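Local coordinates for proto-oncogene tyrosine-protein kinase receptor Ret (PDB 7AMK) that acts as a receptor tyrosine kinase whose calcium-binding, glycosylated cadherin-like domains probably take part in recognising GDNF together with the co-receptor GFR alpha 1, at residues L259-R264 with H315-K320; G336-D341 with T350-F355; A379-Q384 with N439-L444. The protein carries 4 engineered substitutions. One frame throughout, in Å; residues are numbered along the deposited sequence.

Followed from the N terminus, the three contacts come in series; none encloses or crosses another. Contact 1 closes a loop of 50 residues by pairing strand 255-263 with strand 312-321 in the third cadherin-like domain. Strand 331-341 is the next strand along the chain, and contact 2 closes a hairpin with strand 350-359 across an eight-residue connection. These two pairs belong to different sheets packed against each other, their centres about 10 Å apart: Tyr-317 touches Val-339 and Leu-353, and Asp-263 and Asp-341 share one calcium ion. Contact 3 lies in the fourth cadherin-like domain, about 56 Å from contact 1 between centres, where it closes a 54-residue loop by joining two surface loops.

Contact 1 (L259-R264 with H315-K320); sequences LFVYDR and HEYKLK. With CA (calcium ion), chain N.
Phe-260 and Glu-316 sit opposite each other as a non-hydrogen-bonded pair on antiparallel strands 255-263 and 312-321, in one sheet of the beta sandwich that forms the third cadherin-like domain. Followed outward, the phenylalanine passes from the backbone of His-315 to the chain of Glu-316. Its CB lies 3.8 Å from His-315 O. The first torsion sets CG beside the backbone N, anti to the carbonyl carbon (chi1 -68°). Beyond it, CD1 lies 3.6 Å from Glu-316 CG. One atom further, CE1 approaches the same CG at 3.3 Å and Glu-316 CD at 3.5 Å. The two side chains lie alongside and point the same way, the ring and carboxylate planes 64° apart, so the carboxylate is not stacked flat on the ring. Glutamate suits this place because its methylenes can line a ring while its OE2 forms a salt bridge with Arg-301. An alanine at Phe-260 would probably open a gap beside Glu-316 CG and CD and leave the glutamate methylenes without their ring neighbour, the carboxylate held mainly by Arg-301.

The flanking pairs, Leu-259 with Tyr-317 and Val-261 with His-315, are each joined by two backbone hydrogen bonds; Tyr-317 N reaches Leu-259 O at 2.7 Å. Their side chains face the other sheet, where Leu-279 and Leu-353 cover them. Here the branched Val-261 fills space against an aromatic ring, its CG2 meeting Tyr-317 CE2 at 3.8 Å. His-315 bonds through ND1 to His-298, whereas its NE2 is buried without a polar partner. Strand 255-263 ends at a calcium site completed by Asp-230, Asn-232, Asp-265, Asn-277 and Asp-341. Asp-263 grips this ion with both carboxylate oxygens, OD1 at 2.6 Å and OD2 at 2.4 Å.

Contact 2 (G336-D341 with T350-F355); sequences GYLVND and TVLLHF. With CA (calcium ion), chain N; NAG (2-acetamido-2-deoxy-beta-D-glucopyranose), chain E.
Val-339 and Val-351 form the tight spot of a beta hairpin, near its connecting end, where strands 331-341 and 350-359 pair in the third cadherin-like domain. Val-351 CG2, held between its backbone N and carbonyl carbon, comes to 3.4 Å from Val-339 CB, closer than usual van der Waals contact. Beside it, Val-339 CG2 meets Leu-353 CD1 at 3.8 Å. The branched Val-339 and Val-351 suit this place, where the face packs against Leu-259, Val-261 and Tyr-317 of the opposing sheet. Paired backbone bonds hold the register, among them Val-339 N to Val-351 O at 2.7 Å.

On the other face Leu-338 and the exposed Leu-352 pack more loosely, bordering solvent and sugar. Leu-338 CB and Leu-352 CD1 are 4.3 Å apart, and Leu-338 CD1 lies 3.9 Å from Thr-350 CB. Asn-340 and Thr-350 are a close exception on this face. Asn-340 CG, anti to the backbone N (chi1 -176°), lies 3.4 Å from Thr-350 CG2, and its ND2 carries an N-linked N-acetylglucosamine. The next residue turns from glycan to metal: Asp-341 OD2 binds the calcium ion at 2.5 Å.

Contact 3 (A379-Q384 with N439-L444); sequences ATTYSQ and NDTKVL. With NAG (2-acetamido-2-deoxy-beta-D-glucopyranose), chain G; FUC (alpha-L-fucopyranose), chain B.
Thr-381 and Asn-439 bring their CA atoms within 5.3 Å where a type II beta turn, running from Thr-380 to Ser-383, passes the irregular loop 439-444. Both are surface loops of the beta-sandwich fourth cadherin-like domain: one leads from strand 371-375 to strand 384-388, the other from strand 433-438 to strand 451-460. The turn puts Tyr-382 at positive phi (86°), a position that glycine fills more easily.

A single side-chain hydrogen bond crosses the contact, from Thr-381 OG1 to Asn-439 O at 3.1 Å, with the donor tilted 24° from the carbonyl plane. Threonine serves two neighbours here. Its OG1, anti to the carbonyl carbon (chi1 -67°), reaches the other loop, while its CG2 lies 3.4 Å above the ring plane of Tyr-382, over the ring centre. The methyl CG2 of Thr-441 also approaches Thr-381 OG1, at 3.6 Å, the two threonine side chains crossing at about a right angle.

Next to this polar link is a small apolar one. Ala-379 CB and Leu-444 CD1 are only 3.3 Å apart, tighter than usual, so a short side chain suits Ala-379. A backbone bond from Leu-444 N to Thr-441 O closes a turn in the second loop, and Leu-444 points toward Ala-379, which also rests on Val-438.

On the second loop Asn-439 carries an N-linked glycan, whose first sugar is also hydrogen-bonded to Ser-424. Asp-440 follows alongside that sugar, its OD2 lying 2.9 Å from O6 of the N-acetylglucosamine.

Contact 1 (L259-R264 with H315-K320)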
loop_
_atom_site.group_PDB
_atom_site.type_symbol
_atom_site.label_atom_id
_atom_site.label_comp_id
_atom_site.label_asym_id
_atom_site.label_seq_id
_atom_site.Cartn_x
_atom_site.Cartn_y
_atom_site.Cartn_z
ATOM N N LEU A 259 3.617 3.459 14.080
ATOM C CA LEU A 259 3.570 4.230 15.314
ATOM C C LEU A 259 3.868 5.697 15.014
ATOM O O LEU A 259 4.781 6.021 14.241
ATOM C CB LEU A 259 4.553 3.678 16.355
ATOM C CG LEU A 259 4.170 2.385 17.081
ATOM C CD1 LEU A 259 5.294 1.905 17.992
ATOM C CD2 LEU A 259 2.887 2.563 17.883
ATOM N N PHE A 260 3.085 6.575 15.630
ATOM C CA PHE A 260 3.166 8.014 15.431
ATOM C C PHE A 260 3.809 8.656 16.646
ATOM O O PHE A 260 3.432 8.354 17.782
ATOM C CB PHE A 260 1.775 8.618 15.200
ATOM C CG PHE A 260 1.150 8.200 13.899
ATOM C CD1 PHE A 260 1.478 8.851 12.723
ATOM C CD2 PHE A 260 0.270 7.140 13.852
ATOM C CE1 PHE A 260 0.914 8.461 11.517
ATOM C CE2 PHE A 260 -0.294 6.741 12.656
ATOM C CZ PHE A 260 0.028 7.406 11.483
ATOM N N VAL A 261 4.774 9.539 16.402
ATOM C CA VAL A 261 5.431 10.312 17.446
ATOM C C VAL A 261 5.261 11.777 17.092
ATOM O O VAL A 261 5.392 12.152 15.923
ATOM C CB VAL A 261 6.922 9.924 17.588
ATOM C CG1 VAL A 261 7.697 10.988 18.364
ATOM C CG2 VAL A 261 7.033 8.532 18.232
ATOM N N TYR A 262 4.954 12.595 18.085
ATOM C CA TYR A 262 4.653 13.998 17.871
ATOM C C TYR A 262 5.676 14.878 18.566
ATOM O O TYR A 262 6.209 14.529 19.625
ATOM C CB TYR A 262 3.243 14.353 18.368
ATOM C CG TYR A 262 2.180 13.454 17.775
ATOM C CD1 TYR A 262 1.865 12.227 18.362
ATOM C CD2 TYR A 262 1.506 13.816 16.613
ATOM C CE1 TYR A 262 0.892 11.395 17.805
ATOM C CE2 TYR A 262 0.552 13.003 16.058
ATOM C CZ TYR A 262 0.237 11.796 16.645
ATOM O OH TYR A 262 -0.735 11.001 16.057
ATOM N N ASP A 263 5.950 16.027 17.951
ATOM C CA ASP A 263 6.901 16.984 18.511
ATOM C C ASP A 263 6.388 18.380 18.185
ATOM O O ASP A 263 6.166 18.699 17.013
ATOM C CB ASP A 263 8.309 16.749 17.937
ATOM C CG ASP A 263 9.400 17.473 18.711
ATOM O OD1 ASP A 263 9.242 18.664 19.013
ATOM O OD2 ASP A 263 10.428 16.845 19.016
ATOM N N ARG A 264 6.177 19.203 19.214
ATOM C CA ARG A 264 5.605 20.525 18.981
ATOM C C ARG A 264 6.551 21.465 18.248
ATOM O O ARG A 264 6.091 22.468 17.685
ATOM C CB ARG A 264 5.166 21.146 20.304
ATOM C CG ARG A 264 4.058 20.343 20.951
ATOM C CD ARG A 264 3.461 21.031 22.170
ATOM N NE ARG A 264 2.385 20.212 22.730
ATOM C CZ ARG A 264 1.123 20.221 22.313
ATOM N NH1 ARG A 264 0.717 21.031 21.345
ATOM N NH2 ARG A 264 0.247 19.395 22.883
ATOM N N HIS A 315 5.749 12.468 13.328
ATOM C CA HIS A 315 6.634 11.401 12.862
ATOM C C HIS A 315 5.862 10.091 12.689
ATOM O O HIS A 315 4.977 9.771 13.485
ATOM C CB HIS A 315 7.811 11.174 13.827
ATOM C CG HIS A 315 8.705 12.361 13.981
ATOM N ND1 HIS A 315 9.886 12.501 13.283
ATOM C CD2 HIS A 315 8.601 13.462 14.771
ATOM C CE1 HIS A 315 10.472 13.633 13.633
ATOM N NE2 HIS A 315 9.708 14.238 14.528
ATOM N N GLU A 316 6.209 9.325 11.655
ATOM C CA GLU A 316 5.641 8.000 11.425
ATOM C C GLU A 316 6.754 6.967 11.409
ATOM O O GLU A 316 7.713 7.089 10.636
ATOM C CB GLU A 316 4.884 7.918 10.101
ATOM C CG GLU A 316 3.724 8.869 9.925
ATOM C CD GLU A 316 2.967 8.586 8.630
ATOM O OE1 GLU A 316 3.114 7.465 8.095
ATOM O OE2 GLU A 316 2.233 9.476 8.150
ATOM N N TYR A 317 6.604 5.936 12.232
ATOM C CA TYR A 317 7.545 4.826 12.297
ATOM C C TYR A 317 6.827 3.560 11.848
ATOM O O TYR A 317 5.787 3.198 12.411
ATOM C CB TYR A 317 8.096 4.675 13.720
ATOM C CG TYR A 317 8.940 5.857 14.127
ATOM C CD1 TYR A 317 10.296 5.883 13.831
ATOM C CD2 TYR A 317 8.375 6.963 14.771
ATOM C CE1 TYR A 317 11.071 6.933 14.174
ATOM C CE2 TYR A 317 9.159 8.043 15.124
ATOM C CZ TYR A 317 10.512 8.021 14.816
ATOM O OH TYR A 317 11.339 9.077 15.131
ATOM N N LYS A 318 7.370 2.891 10.834
ATOM C CA LYS A 318 6.711 1.732 10.244
ATOM C C LYS A 318 7.664 0.544 10.241
ATOM O O LYS A 318 8.778 0.644 9.728
ATOM C CB LYS A 318 6.237 2.054 8.822
ATOM C CG LYS A 318 5.376 3.319 8.732
ATOM C CD LYS A 318 4.998 3.646 7.294
ATOM N N LEU A 319 7.240 -0.576 10.813
ATOM C CA LEU A 319 8.046 -1.782 10.740
ATOM C C LEU A 319 7.926 -2.366 9.339
ATOM O O LEU A 319 6.818 -2.557 8.834
ATOM C CB LEU A 319 7.605 -2.793 11.797
ATOM C CG LEU A 319 8.414 -4.098 11.887
ATOM C CD1 LEU A 319 9.899 -3.808 12.084
ATOM C CD2 LEU A 319 7.887 -5.001 13.003
ATOM N N LYS A 320 9.064 -2.625 8.700
ATOM C CA LYS A 320 9.088 -3.075 7.311
ATOM C C LYS A 320 9.843 -4.395 7.204
ATOM O O LYS A 320 10.757 -4.660 7.992
ATOM C CB LYS A 320 9.754 -2.020 6.409
ATOM C CG LYS A 320 9.177 -1.916 5.021
ATOM C CD LYS A 320 9.720 -0.679 4.324
HETATM CA CA CA N . 11.685 18.781 19.752
#

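Contact 2 (G336-D341 with T350-F355)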
loop_
_atom_site.group_PDB
_atom_site.type_symbol
_atom_site.label_atom_id
_atom_site.label_comp_id
_atom_site.label_asym_id
_atom_site.label_seq_id
_atom_site.Cartn_x
_atom_site.Cartn_y
_atom_site.Cartn_z
ATOM N N GLY A 336 12.245 -3.360 20.607
ATOM C CA GLY A 336 12.333 -1.997 21.072
ATOM C C GLY A 336 12.977 -1.098 20.034
ATOM O O GLY A 336 13.833 -1.533 19.256
ATOM N N TYR A 337 12.541 0.168 20.015
ATOM C CA TYR A 337 13.100 1.169 19.106
ATOM C C TYR A 337 13.180 2.501 19.847
ATOM O O TYR A 337 12.150 3.121 20.122
ATOM C CB TYR A 337 12.264 1.286 17.829
ATOM C CG TYR A 337 12.956 2.066 16.736
ATOM C CD1 TYR A 337 13.946 1.476 15.965
ATOM C CD2 TYR A 337 12.623 3.395 16.475
ATOM C CE1 TYR A 337 14.587 2.179 14.972
ATOM C CE2 TYR A 337 13.256 4.103 15.489
ATOM C CZ TYR A 337 14.245 3.490 14.737
ATOM O OH TYR A 337 14.892 4.172 13.729
ATOM N N LEU A 338 14.399 2.930 20.174
ATOM C CA LEU A 338 14.629 4.169 20.913
ATOM C C LEU A 338 14.659 5.349 19.952
ATOM O O LEU A 338 15.510 5.402 19.054
ATOM C CB LEU A 338 15.939 4.103 21.690
ATOM C CG LEU A 338 16.230 5.374 22.471
ATOM C CD1 LEU A 338 15.314 5.456 23.676
ATOM C CD2 LEU A 338 17.669 5.385 22.888
ATOM N N VAL A 339 13.734 6.288 20.145
ATOM C CA VAL A 339 13.660 7.517 19.363
ATOM C C VAL A 339 14.242 8.653 20.197
ATOM O O VAL A 339 13.728 8.978 21.272
ATOM C CB VAL A 339 12.218 7.833 18.943
ATOM C CG1 VAL A 339 12.152 9.236 18.384
ATOM C CG2 VAL A 339 11.712 6.823 17.900
ATOM N N ASN A 340 15.302 9.280 19.703
ATOM C CA ASN A 340 16.060 10.257 20.482
ATOM C C ASN A 340 16.030 11.612 19.772
ATOM O O ASN A 340 16.526 11.732 18.650
ATOM C CB ASN A 340 17.485 9.743 20.668
ATOM C CG ASN A 340 18.343 10.621 21.548
ATOM O OD1 ASN A 340 18.020 11.768 21.834
ATOM N ND2 ASN A 340 19.472 10.059 21.984
ATOM N N ASP A 341 15.418 12.613 20.412
ATOM C CA ASP A 341 15.496 14.010 19.984
ATOM C C ASP A 341 16.866 14.549 20.376
ATOM O O ASP A 341 17.083 14.956 21.519
ATOM C CB ASP A 341 14.384 14.831 20.626
ATOM C CG ASP A 341 14.345 16.293 20.122
ATOM O OD1 ASP A 341 15.320 16.773 19.474
ATOM O OD2 ASP A 341 13.305 16.947 20.386
ATOM N N THR A 350 13.832 11.501 24.822
ATOM C CA THR A 350 13.713 10.256 24.072
ATOM C C THR A 350 12.377 9.578 24.359
ATOM O O THR A 350 11.783 9.770 25.422
ATOM C CB THR A 350 14.858 9.280 24.392
ATOM O OG1 THR A 350 14.843 8.966 25.787
ATOM C CG2 THR A 350 16.185 9.900 24.029
ATOM N N VAL A 351 11.910 8.785 23.390
ATOM C CA VAL A 351 10.761 7.898 23.554
ATOM C C VAL A 351 11.149 6.500 23.087
ATOM O O VAL A 351 11.776 6.326 22.032
ATOM C CB VAL A 351 9.512 8.377 22.776
ATOM C CG1 VAL A 351 9.102 9.757 23.201
ATOM C CG2 VAL A 351 9.779 8.367 21.276
ATOM N N LEU A 352 10.764 5.505 23.875
ATOM C CA LEU A 352 10.990 4.107 23.555
ATOM C C LEU A 352 9.736 3.544 22.884
ATOM O O LEU A 352 8.650 3.580 23.466
ATOM C CB LEU A 352 11.339 3.334 24.830
ATOM C CG LEU A 352 11.750 1.872 24.663
ATOM C CD1 LEU A 352 12.908 1.744 23.700
ATOM C CD2 LEU A 352 12.116 1.266 26.012
ATOM N N LEU A 353 9.881 3.042 21.662
ATOM C CA LEU A 353 8.772 2.427 20.946
ATOM C C LEU A 353 8.926 0.911 20.939
ATOM O O LEU A 353 10.042 0.390 20.957
ATOM C CB LEU A 353 8.685 2.929 19.510
ATOM C CG LEU A 353 8.440 4.424 19.336
ATOM C CD1 LEU A 353 8.464 4.776 17.850
ATOM C CD2 LEU A 353 7.121 4.778 19.990
ATOM N N HIS A 354 7.789 0.213 20.885
ATOM C CA HIS A 354 7.741 -1.240 20.986
ATOM C C HIS A 354 6.909 -1.810 19.854
ATOM O O HIS A 354 5.756 -1.408 19.656
ATOM C CB HIS A 354 7.144 -1.700 22.325
ATOM C CG HIS A 354 7.858 -1.161 23.520
ATOM N ND1 HIS A 354 7.353 -0.133 24.286
ATOM C CD2 HIS A 354 9.043 -1.500 24.077
ATOM C CE1 HIS A 354 8.194 0.134 25.271
ATOM N NE2 HIS A 354 9.227 -0.679 25.165
ATOM N N PHE A 355 7.486 -2.764 19.132
ATOM C CA PHE A 355 6.759 -3.550 18.149
ATOM C C PHE A 355 6.669 -4.968 18.697
ATOM O O PHE A 355 7.695 -5.627 18.901
ATOM C CB PHE A 355 7.436 -3.492 16.779
ATOM C CG PHE A 355 7.308 -2.142 16.096
ATOM C CD1 PHE A 355 6.169 -1.822 15.374
ATOM C CD2 PHE A 355 8.329 -1.195 16.181
ATOM C CE1 PHE A 355 6.042 -0.580 14.745
ATOM C CE2 PHE A 355 8.210 0.042 15.555
ATOM C CZ PHE A 355 7.056 0.350 14.836
HETATM CA CA CA N . 11.685 18.781 19.752
HETATM C C1 NAG E . 20.443 10.730 22.793
HETATM C C2 NAG E . 21.293 9.779 23.643
HETATM C C3 NAG E . 22.357 10.568 24.409
HETATM C C4 NAG E . 23.146 11.500 23.497
HETATM C C5 NAG E . 22.206 12.335 22.629
HETATM C C6 NAG E . 22.911 13.173 21.579
HETATM C C7 NAG E . 20.298 7.716 24.567
HETATM C C8 NAG E . 21.088 6.964 23.534
HETATM N N2 NAG E . 20.449 9.047 24.575
HETATM O O3 NAG E . 23.235 9.667 25.079
HETATM O O4 NAG E . 23.851 12.418 24.325
HETATM O O5 NAG E . 21.288 11.486 21.930
HETATM O O6 NAG E . 24.244 12.751 21.321
HETATM O O7 NAG E . 19.557 7.144 25.362
#

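Contact 3 (A379-Q384 with N439-L444)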
loop_
_atom_site.group_PDB
_atom_site.type_symbol
_atom_site.label_atom_id
_atom_site.label_comp_id
_atom_site.label_asym_id
_atom_site.label_seq_id
_atom_site.Cartn_x
_atom_site.Cartn_y
_atom_site.Cartn_z
ATOM N N ALA A 379 -14.884 -29.181 -25.807
ATOM C CA ALA A 379 -13.673 -28.457 -25.440
ATOM C C ALA A 379 -13.191 -27.575 -26.587
ATOM O O ALA A 379 -13.178 -27.988 -27.747
ATOM C CB ALA A 379 -12.573 -29.439 -25.029
ATOM N N THR A 380 -12.795 -26.349 -26.244
ATOM C CA THR A 380 -12.217 -25.383 -27.172
ATOM C C THR A 380 -10.828 -25.014 -26.666
ATOM O O THR A 380 -10.693 -24.467 -25.566
ATOM C CB THR A 380 -13.102 -24.138 -27.284
ATOM O OG1 THR A 380 -14.393 -24.514 -27.782
ATOM C CG2 THR A 380 -12.469 -23.096 -28.210
ATOM N N THR A 381 -9.806 -25.308 -27.470
ATOM C CA THR A 381 -8.420 -25.065 -27.082
ATOM C C THR A 381 -8.250 -23.709 -26.402
ATOM O O THR A 381 -8.674 -22.676 -26.929
ATOM C CB THR A 381 -7.517 -25.153 -28.317
ATOM O OG1 THR A 381 -7.502 -26.501 -28.803
ATOM C CG2 THR A 381 -6.098 -24.736 -27.978
ATOM N N TYR A 382 -7.634 -23.725 -25.222
ATOM C CA TYR A 382 -7.238 -22.571 -24.407
ATOM C C TYR A 382 -8.357 -22.085 -23.491
ATOM O O TYR A 382 -8.153 -21.109 -22.760
ATOM C CB TYR A 382 -6.729 -21.390 -25.251
ATOM C CG TYR A 382 -5.472 -21.712 -26.023
ATOM C CD1 TYR A 382 -4.561 -22.645 -25.542
ATOM C CD2 TYR A 382 -5.199 -21.092 -27.232
ATOM C CE1 TYR A 382 -3.405 -22.950 -26.252
ATOM C CE2 TYR A 382 -4.053 -21.389 -27.947
ATOM C CZ TYR A 382 -3.158 -22.316 -27.457
ATOM O OH TYR A 382 -2.017 -22.608 -28.176
ATOM N N SER A 383 -9.517 -22.726 -23.495
ATOM C CA SER A 383 -10.555 -22.379 -22.538
ATOM C C SER A 383 -10.145 -22.815 -21.134
ATOM O O SER A 383 -9.798 -23.978 -20.908
ATOM C CB SER A 383 -11.871 -23.043 -22.930
ATOM O OG SER A 383 -12.851 -22.820 -21.931
ATOM N N GLN A 384 -10.184 -21.881 -20.187
ATOM C CA GLN A 384 -9.917 -22.240 -18.801
ATOM C C GLN A 384 -10.946 -23.248 -18.311
ATOM O O GLN A 384 -12.145 -23.116 -18.573
ATOM C CB GLN A 384 -9.927 -21.000 -17.910
ATOM C CG GLN A 384 -8.729 -20.096 -18.109
ATOM C CD GLN A 384 -9.090 -18.769 -18.732
ATOM O OE1 GLN A 384 -10.111 -18.637 -19.412
ATOM N NE2 GLN A 384 -8.252 -17.767 -18.496
ATOM N N ASN A 439 -5.929 -28.210 -23.880
ATOM C CA ASN A 439 -4.786 -28.101 -24.771
ATOM C C ASN A 439 -5.094 -28.773 -26.106
ATOM O O ASN A 439 -5.463 -28.095 -27.070
ATOM C CB ASN A 439 -3.545 -28.698 -24.101
ATOM C CG ASN A 439 -2.373 -28.847 -25.061
ATOM O OD1 ASN A 439 -2.245 -28.094 -26.034
ATOM N ND2 ASN A 439 -1.513 -29.830 -24.788
ATOM N N ASP A 440 -4.955 -30.098 -26.177
ATOM C CA ASP A 440 -5.186 -30.851 -27.408
ATOM C C ASP A 440 -6.580 -31.457 -27.343
ATOM O O ASP A 440 -6.847 -32.335 -26.515
ATOM C CB ASP A 440 -4.132 -31.941 -27.603
ATOM C CG ASP A 440 -4.240 -32.630 -28.969
ATOM O OD1 ASP A 440 -5.347 -32.669 -29.553
ATOM O OD2 ASP A 440 -3.210 -33.136 -29.462
ATOM N N THR A 441 -7.463 -30.989 -28.218
ATOM C CA THR A 441 -8.810 -31.527 -28.298
ATOM C C THR A 441 -8.900 -32.745 -29.202
ATOM O O THR A 441 -9.858 -33.518 -29.078
ATOM C CB THR A 441 -9.779 -30.453 -28.799
ATOM O OG1 THR A 441 -9.441 -30.105 -30.147
ATOM C CG2 THR A 441 -9.696 -29.197 -27.918
ATOM N N LYS A 442 -7.924 -32.932 -30.100
ATOM C CA LYS A 442 -7.944 -34.071 -31.014
ATOM C C LYS A 442 -8.009 -35.389 -30.265
ATOM O O LYS A 442 -8.614 -36.348 -30.753
ATOM C CB LYS A 442 -6.708 -34.048 -31.915
ATOM N N VAL A 443 -7.396 -35.456 -29.079
ATOM C CA VAL A 443 -7.376 -36.690 -28.312
ATOM C C VAL A 443 -8.717 -36.960 -27.640
ATOM O O VAL A 443 -8.980 -38.097 -27.235
ATOM C CB VAL A 443 -6.237 -36.645 -27.281
ATOM N N LEU A 444 -9.583 -35.948 -27.527
ATOM C CA LEU A 444 -10.892 -36.143 -26.909
ATOM C C LEU A 444 -11.805 -37.027 -27.746
ATOM O O LEU A 444 -12.776 -37.575 -27.214
ATOM C CB LEU A 444 -11.573 -34.798 -26.671
ATOM C CG LEU A 444 -10.788 -33.832 -25.793
ATOM C CD1 LEU A 444 -11.516 -32.499 -25.642
ATOM C CD2 LEU A 444 -10.526 -34.468 -24.439
HETATM C C1 NAG G . -0.355 -30.129 -25.590
HETATM C C2 NAG G . 0.612 -31.025 -24.822
HETATM C C3 NAG G . 1.798 -31.416 -25.702
HETATM C C4 NAG G . 1.324 -31.991 -27.031
HETATM C C5 NAG G . 0.314 -31.058 -27.690
HETATM C C6 NAG G . -0.300 -31.650 -28.936
HETATM C C7 NAG G . 0.561 -30.651 -22.406
HETATM C C8 NAG G . -0.540 -31.669 -22.384
HETATM N N2 NAG G . 1.075 -30.377 -23.608
HETATM O O3 NAG G . 2.559 -32.388 -24.992
HETATM O O4 NAG G . 2.420 -32.123 -27.927
HETATM O O5 NAG G . -0.763 -30.783 -26.784
HETATM O O6 NAG G . -1.385 -30.861 -29.407
HETATM O O7 NAG G . 0.965 -30.100 -21.380
HETATM C C1 FUC B . -0.896 -29.599 -29.906
HETATM C C2 FUC B . -1.737 -29.187 -31.156
HETATM C C3 FUC B . -3.180 -28.789 -30.757
HETATM C C4 FUC B . -3.165 -27.763 -29.607
HETATM C C5 FUC B . -2.322 -28.324 -28.454
HETATM C C6 FUC B . -2.222 -27.408 -27.226
HETATM O O2 FUC B . -1.735 -30.179 -32.199
HETATM O O3 FUC B . -3.847 -28.197 -31.863
HETATM O O4 FUC B . -2.624 -26.522 -30.057
HETATM O O5 FUC B . -0.977 -28.612 -28.897
#